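Positive phenol-degradative gene regulator (Ralstonia sp. E2, PDB 5FRY) senses phenols through this N-terminal domain and activates transcription of phenol-degradation genes, probably as an ATP-dependent, DNA-binding regulator. Local coordinates at residues Arg51-Arg64 with His139-Trp152. Sequence-based numbering, arbitrary orientation.
With ZN (zinc ion), chain C.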
loop_
_atom_site.group_PDB
_atom_site.type_symbol
_atom_site.label_atom_id
_atom_site.label_comp_id
_atom_site.label_asym_id
_atom_site.label_seq_id
_atom_site.Cartn_x
_atom_site.Cartn_y
_atom_site.Cartn_z
ATOM N N ARG A 51 1.895 9.224 5.740
ATOM C CA ARG A 51 2.890 10.181 5.247
ATOM C C ARG A 51 2.901 11.450 6.084
ATOM O O ARG A 51 3.958 11.997 6.398
ATOM C CB ARG A 51 2.628 10.565 3.794
ATOM C CG ARG A 51 3.531 11.712 3.344
ATOM C CD ARG A 51 3.230 12.180 1.946
ATOM N NE ARG A 51 3.696 11.203 0.980
ATOM C CZ ARG A 51 4.490 11.469 -0.046
ATOM N NH1 ARG A 51 4.933 12.707 -0.280
ATOM N NH2 ARG A 51 4.835 10.477 -0.850
ATOM N N LYS A 52 1.701 11.917 6.412
ATOM C CA LYS A 52 1.522 13.093 7.241
ATOM C C LYS A 52 2.125 12.921 8.628
ATOM O O LYS A 52 2.829 13.802 9.120
ATOM C CB LYS A 52 0.043 13.420 7.364
ATOM C CG LYS A 52 -0.212 14.601 8.267
ATOM C CD LYS A 52 -1.175 15.566 7.626
ATOM C CE LYS A 52 -1.462 16.734 8.548
ATOM N NZ LYS A 52 -2.828 17.278 8.277
ATOM N N GLU A 53 1.849 11.783 9.261
ATOM C CA GLU A 53 2.421 11.490 10.569
ATOM C C GLU A 53 3.939 11.349 10.525
ATOM O O GLU A 53 4.627 11.784 11.448
ATOM C CB GLU A 53 1.802 10.217 11.156
ATOM C CG GLU A 53 0.322 10.351 11.514
ATOM C CD GLU A 53 -0.097 9.393 12.612
ATOM O OE1 GLU A 53 0.611 9.321 13.642
ATOM O OE2 GLU A 53 -1.128 8.701 12.450
ATOM N N LEU A 54 4.467 10.740 9.466
ATOM C CA LEU A 54 5.911 10.581 9.355
ATOM C C LEU A 54 6.615 11.918 9.136
ATOM O O LEU A 54 7.710 12.128 9.651
ATOM C CB LEU A 54 6.275 9.607 8.230
ATOM C CG LEU A 54 5.985 8.140 8.526
ATOM C CD1 LEU A 54 6.536 7.279 7.423
ATOM C CD2 LEU A 54 6.547 7.711 9.877
ATOM N N VAL A 55 5.998 12.820 8.381
ATOM C CA VAL A 55 6.608 14.128 8.156
ATOM C C VAL A 55 6.563 14.932 9.446
ATOM O O VAL A 55 7.599 15.319 9.992
ATOM C CB VAL A 55 5.906 14.915 7.029
ATOM C CG1 VAL A 55 6.437 16.342 6.964
ATOM C CG2 VAL A 55 6.080 14.206 5.688
ATOM N N ASP A 56 5.343 15.148 9.931
ATOM C CA ASP A 56 5.074 15.859 11.179
ATOM C C ASP A 56 5.955 15.439 12.355
ATOM O O ASP A 56 6.292 16.271 13.200
ATOM C CB ASP A 56 3.600 15.685 11.571
ATOM C CG ASP A 56 2.659 16.489 10.689
ATOM O OD1 ASP A 56 3.099 17.518 10.129
ATOM O OD2 ASP A 56 1.474 16.096 10.558
ATOM N N THR A 57 6.332 14.165 12.435
ATOM C CA THR A 57 7.145 13.741 13.577
ATOM C C THR A 57 8.604 13.446 13.225
ATOM O O THR A 57 9.482 13.553 14.085
ATOM C CB THR A 57 6.555 12.496 14.272
ATOM O OG1 THR A 57 5.246 12.785 14.771
ATOM C CG2 THR A 57 7.454 12.025 15.408
ATOM N N LEU A 58 8.873 13.073 11.978
ATOM C CA LEU A 58 10.243 12.762 11.576
ATOM C C LEU A 58 10.847 13.871 10.718
ATOM O O LEU A 58 12.064 13.947 10.564
ATOM C CB LEU A 58 10.308 11.437 10.808
ATOM C CG LEU A 58 9.636 10.176 11.364
ATOM C CD1 LEU A 58 9.652 9.055 10.326
ATOM C CD2 LEU A 58 10.290 9.714 12.652
ATOM N N GLY A 59 9.994 14.712 10.139
ATOM C CA GLY A 59 10.451 15.771 9.257
ATOM C C GLY A 59 10.427 15.359 7.800
ATOM O O GLY A 59 10.551 14.178 7.487
ATOM N N MET A 60 10.285 16.339 6.915
ATOM C CA MET A 60 10.147 16.108 5.480
ATOM C C MET A 60 11.231 15.199 4.901
ATOM O O MET A 60 10.934 14.225 4.204
ATOM C CB MET A 60 10.157 17.448 4.742
ATOM C CG MET A 60 9.691 17.380 3.298
ATOM S SD MET A 60 7.899 17.232 3.162
ATOM C CE MET A 60 7.410 18.960 3.122
ATOM N N GLU A 61 12.489 15.518 5.190
ATOM C CA GLU A 61 13.615 14.809 4.590
ATOM C C GLU A 61 13.726 13.347 5.005
ATOM O O GLU A 61 14.049 12.491 4.182
ATOM C CB GLU A 61 14.921 15.537 4.916
ATOM C CG GLU A 61 15.116 16.777 4.080
ATOM C CD GLU A 61 14.801 16.521 2.612
ATOM O OE1 GLU A 61 15.629 15.881 1.922
ATOM O OE2 GLU A 61 13.714 16.943 2.158
ATOM N N ARG A 62 13.465 13.056 6.274
ATOM C CA ARG A 62 13.588 11.686 6.759
ATOM C C ARG A 62 12.400 10.841 6.292
ATOM O O ARG A 62 12.561 9.663 5.957
ATOM C CB ARG A 62 13.699 11.660 8.283
ATOM C CG ARG A 62 14.284 10.367 8.816
ATOM C CD ARG A 62 14.833 10.531 10.220
ATOM N NE ARG A 62 13.810 10.335 11.246
ATOM C CZ ARG A 62 14.074 9.952 12.493
ATOM N NH1 ARG A 62 15.328 9.721 12.866
ATOM N NH2 ARG A 62 13.083 9.794 13.366
ATOM N N ALA A 63 11.214 11.449 6.276
ATOM C CA ALA A 63 10.029 10.810 5.716
ATOM C C ALA A 63 10.289 10.438 4.264
ATOM O O ALA A 63 9.966 9.333 3.831
ATOM C CB ALA A 63 8.805 11.726 5.819
ATOM N N ARG A 64 10.886 11.379 3.533
ATOM C CA ARG A 64 11.221 11.223 2.124
ATOM C C ARG A 64 12.110 10.004 1.874
ATOM O O ARG A 64 11.865 9.235 0.938
ATOM C CB ARG A 64 11.907 12.506 1.617
ATOM C CG ARG A 64 12.623 12.409 0.274
ATOM C CD ARG A 64 13.214 13.784 -0.098
ATOM N NE ARG A 64 14.309 13.696 -1.055
ATOM C CZ ARG A 64 14.188 13.946 -2.354
ATOM N NH1 ARG A 64 13.008 14.304 -2.853
ATOM N NH2 ARG A 64 15.243 13.838 -3.153
ATOM N N HIS A 139 -0.047 14.075 -1.619
ATOM C CA HIS A 139 0.711 15.100 -0.925
ATOM C C HIS A 139 -0.050 16.417 -0.916
ATOM O O HIS A 139 -0.146 17.086 0.114
ATOM C CB HIS A 139 2.069 15.330 -1.574
ATOM C CG HIS A 139 2.913 16.311 -0.829
ATOM N ND1 HIS A 139 3.721 15.938 0.223
ATOM C CD2 HIS A 139 3.039 17.652 -0.944
ATOM C CE1 HIS A 139 4.335 17.004 0.704
ATOM N NE2 HIS A 139 3.932 18.059 0.017
ATOM N N ARG A 140 -0.561 16.790 -2.086
ATOM C CA ARG A 140 -1.216 18.078 -2.264
ATOM C C ARG A 140 -2.419 18.206 -1.341
ATOM O O ARG A 140 -2.745 19.298 -0.867
ATOM C CB ARG A 140 -1.653 18.269 -3.718
ATOM C CG ARG A 140 -0.963 19.427 -4.421
ATOM C CD ARG A 140 -1.739 19.862 -5.648
ATOM N NE ARG A 140 -3.104 20.239 -5.294
ATOM C CZ ARG A 140 -3.474 21.470 -4.944
ATOM N NH1 ARG A 140 -2.577 22.447 -4.900
ATOM N NH2 ARG A 140 -4.739 21.725 -4.639
ATOM N N GLN A 141 -3.075 17.078 -1.089
ATOM C CA GLN A 141 -4.248 17.061 -0.230
ATOM C C GLN A 141 -3.877 16.994 1.249
ATOM O O GLN A 141 -4.662 17.394 2.103
ATOM C CB GLN A 141 -5.153 15.893 -0.606
ATOM C CG GLN A 141 -5.771 16.049 -1.988
ATOM C CD GLN A 141 -6.846 15.017 -2.270
ATOM O OE1 GLN A 141 -6.653 13.822 -2.029
ATOM N NE2 GLN A 141 -7.990 15.474 -2.780
ATOM N N MET A 142 -2.671 16.524 1.553
ATOM C CA MET A 142 -2.225 16.437 2.941
ATOM C C MET A 142 -1.453 17.672 3.422
ATOM O O MET A 142 -1.483 17.990 4.614
ATOM C CB MET A 142 -1.354 15.194 3.153
ATOM C CG MET A 142 -2.042 13.858 2.872
ATOM S SD MET A 142 -3.573 13.589 3.790
ATOM C CE MET A 142 -2.986 13.462 5.484
ATOM N N PHE A 143 -0.771 18.360 2.507
ATOM C CA PHE A 143 0.169 19.425 2.864
ATOM C C PHE A 143 -0.012 20.696 2.035
ATOM O O PHE A 143 0.642 21.703 2.295
ATOM C CB PHE A 143 1.629 18.958 2.684
ATOM C CG PHE A 143 2.038 17.801 3.565
ATOM C CD1 PHE A 143 2.364 18.002 4.901
ATOM C CD2 PHE A 143 2.133 16.515 3.043
ATOM C CE1 PHE A 143 2.758 16.935 5.709
ATOM C CE2 PHE A 143 2.515 15.449 3.838
ATOM C CZ PHE A 143 2.833 15.656 5.173
ATOM N N GLY A 144 -0.868 20.643 1.023
ATOM C CA GLY A 144 -0.948 21.727 0.060
ATOM C C GLY A 144 0.171 21.600 -0.957
ATOM O O GLY A 144 0.903 20.611 -0.952
ATOM N N VAL A 145 0.300 22.589 -1.835
ATOM C CA VAL A 145 1.380 22.600 -2.821
ATOM C C VAL A 145 2.740 22.617 -2.116
ATOM O O VAL A 145 2.905 23.275 -1.090
ATOM C CB VAL A 145 1.267 23.817 -3.780
ATOM C CG1 VAL A 145 2.452 23.866 -4.739
ATOM C CG2 VAL A 145 -0.039 23.775 -4.552
ATOM N N ALA A 146 3.711 21.885 -2.663
ATOM C CA ALA A 146 5.029 21.764 -2.036
ATOM C C ALA A 146 6.099 22.590 -2.751
ATOM O O ALA A 146 5.998 22.864 -3.946
ATOM C CB ALA A 146 5.455 20.293 -1.976
ATOM N N GLN A 147 7.139 22.971 -2.017
ATOM C CA GLN A 147 8.180 23.825 -2.577
ATOM C C GLN A 147 9.346 22.995 -3.151
ATOM O O GLN A 147 10.403 23.538 -3.479
ATOM C CB GLN A 147 8.666 24.832 -1.517
ATOM C CG GLN A 147 8.157 26.296 -1.713
ATOM C CD GLN A 147 6.651 26.511 -1.420
ATOM O OE1 GLN A 147 6.142 26.130 -0.362
ATOM N NE2 GLN A 147 5.948 27.151 -2.359
ATOM N N ALA A 148 9.142 21.678 -3.267
ATOM C CA ALA A 148 10.006 20.790 -4.066
ATOM C C ALA A 148 9.310 19.454 -4.357
ATOM O O ALA A 148 8.434 19.030 -3.592
ATOM C CB ALA A 148 11.340 20.547 -3.367
ATOM N N PRO A 149 9.694 18.796 -5.474
ATOM C CA PRO A 149 9.198 17.489 -5.941
ATOM C C PRO A 149 8.894 16.498 -4.820
ATOM O O PRO A 149 9.706 16.274 -3.912
ATOM C CB PRO A 149 10.341 16.974 -6.823
ATOM C CG PRO A 149 11.460 18.047 -6.718
ATOM C CD PRO A 149 10.760 19.290 -6.354
ATOM N N VAL A 150 7.710 15.903 -4.916
ATOM C CA VAL A 150 7.132 15.119 -3.832
ATOM C C VAL A 150 6.817 13.657 -4.186
ATOM O O VAL A 150 6.438 12.890 -3.306
ATOM C CB VAL A 150 5.806 15.775 -3.324
ATOM C CG1 VAL A 150 6.072 17.154 -2.749
ATOM C CG2 VAL A 150 4.802 15.861 -4.444
ATOM N N CYS A 151 6.942 13.257 -5.451
ATOM C CA CYS A 151 6.638 11.857 -5.801
ATOM C C CYS A 151 7.787 10.891 -5.451
ATOM O O CYS A 151 8.339 10.212 -6.313
ATOM C CB CYS A 151 6.260 11.759 -7.280
ATOM S SG CYS A 151 4.795 12.761 -7.644
ATOM N N TRP A 152 8.079 10.808 -4.153
ATOM C CA TRP A 152 9.192 10.069 -3.579
ATOM C C TRP A 152 9.233 8.554 -3.843
ATOM O O TRP A 152 10.268 8.034 -4.298
ATOM C CB TRP A 152 9.220 10.301 -2.060
ATOM C CG TRP A 152 9.209 11.759 -1.685
ATOM C CD1 TRP A 152 9.680 12.806 -2.434
ATOM C CD2 TRP A 152 8.683 12.332 -0.479
ATOM N NE1 TRP A 152 9.493 13.991 -1.760
ATOM C CE2 TRP A 152 8.879 13.728 -0.562
ATOM C CE3 TRP A 152 8.067 11.803 0.660
ATOM C CZ2 TRP A 152 8.479 14.596 0.457
ATOM C CZ3 TRP A 152 7.673 12.670 1.669
ATOM C CH2 TRP A 152 7.883 14.047 1.561
HETATM ZN ZN ZN C . 5.598 14.308 -8.995
#
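Beside the zinc site of the phenol-sensing domain, W152, the residue after zinc ligand C151, fills the corner between helices 44-58 and 60-84, a knob among R51, M60, A63 and R64. The R51 guanidinium lies flat on one face of the indole, planes 10° apart, an off-centre cation-pi stack with R51 NH1 3.4 Å from W152 CZ3. Over the opposite face sits the aliphatic part of R64, its CB 3.8 Å from the centroid of the W152 six-membered ring. M60 comes in at the rim, SD in the ring plane and 3.6 Å from W152 CH2, a Met-aromatic contact. Within its own segment, W152 NE1 donates back to P149 O of the preceding loop at 3.1 Å, which helps fix the ring's rotation.

R51 NH1 also makes two weak hydrogen bonds, to V150 O and to H139 ND1, while its NH2 forms a salt bridge with E135 at the start of helix 134-143. The R51 chain runs extended to CD and then turns about the CG-CD bond (chi3 -73°), which lays the guanidinium on the indole. F143 meets the stem of R51 with its ring edge, and F143 CZ lies 3.6 Å from V55 CG2; farther out, M142 CE rests on K52 CD at 3.5 Å.

C151 SG binds the zinc at 2.2 Å; E174, C177 and C185 complete the protein ligands. Directly after C151 in the chain, the stacked W152 joins helices 44-58 and 60-84 to this Cys3Glu zinc site of the V4R region.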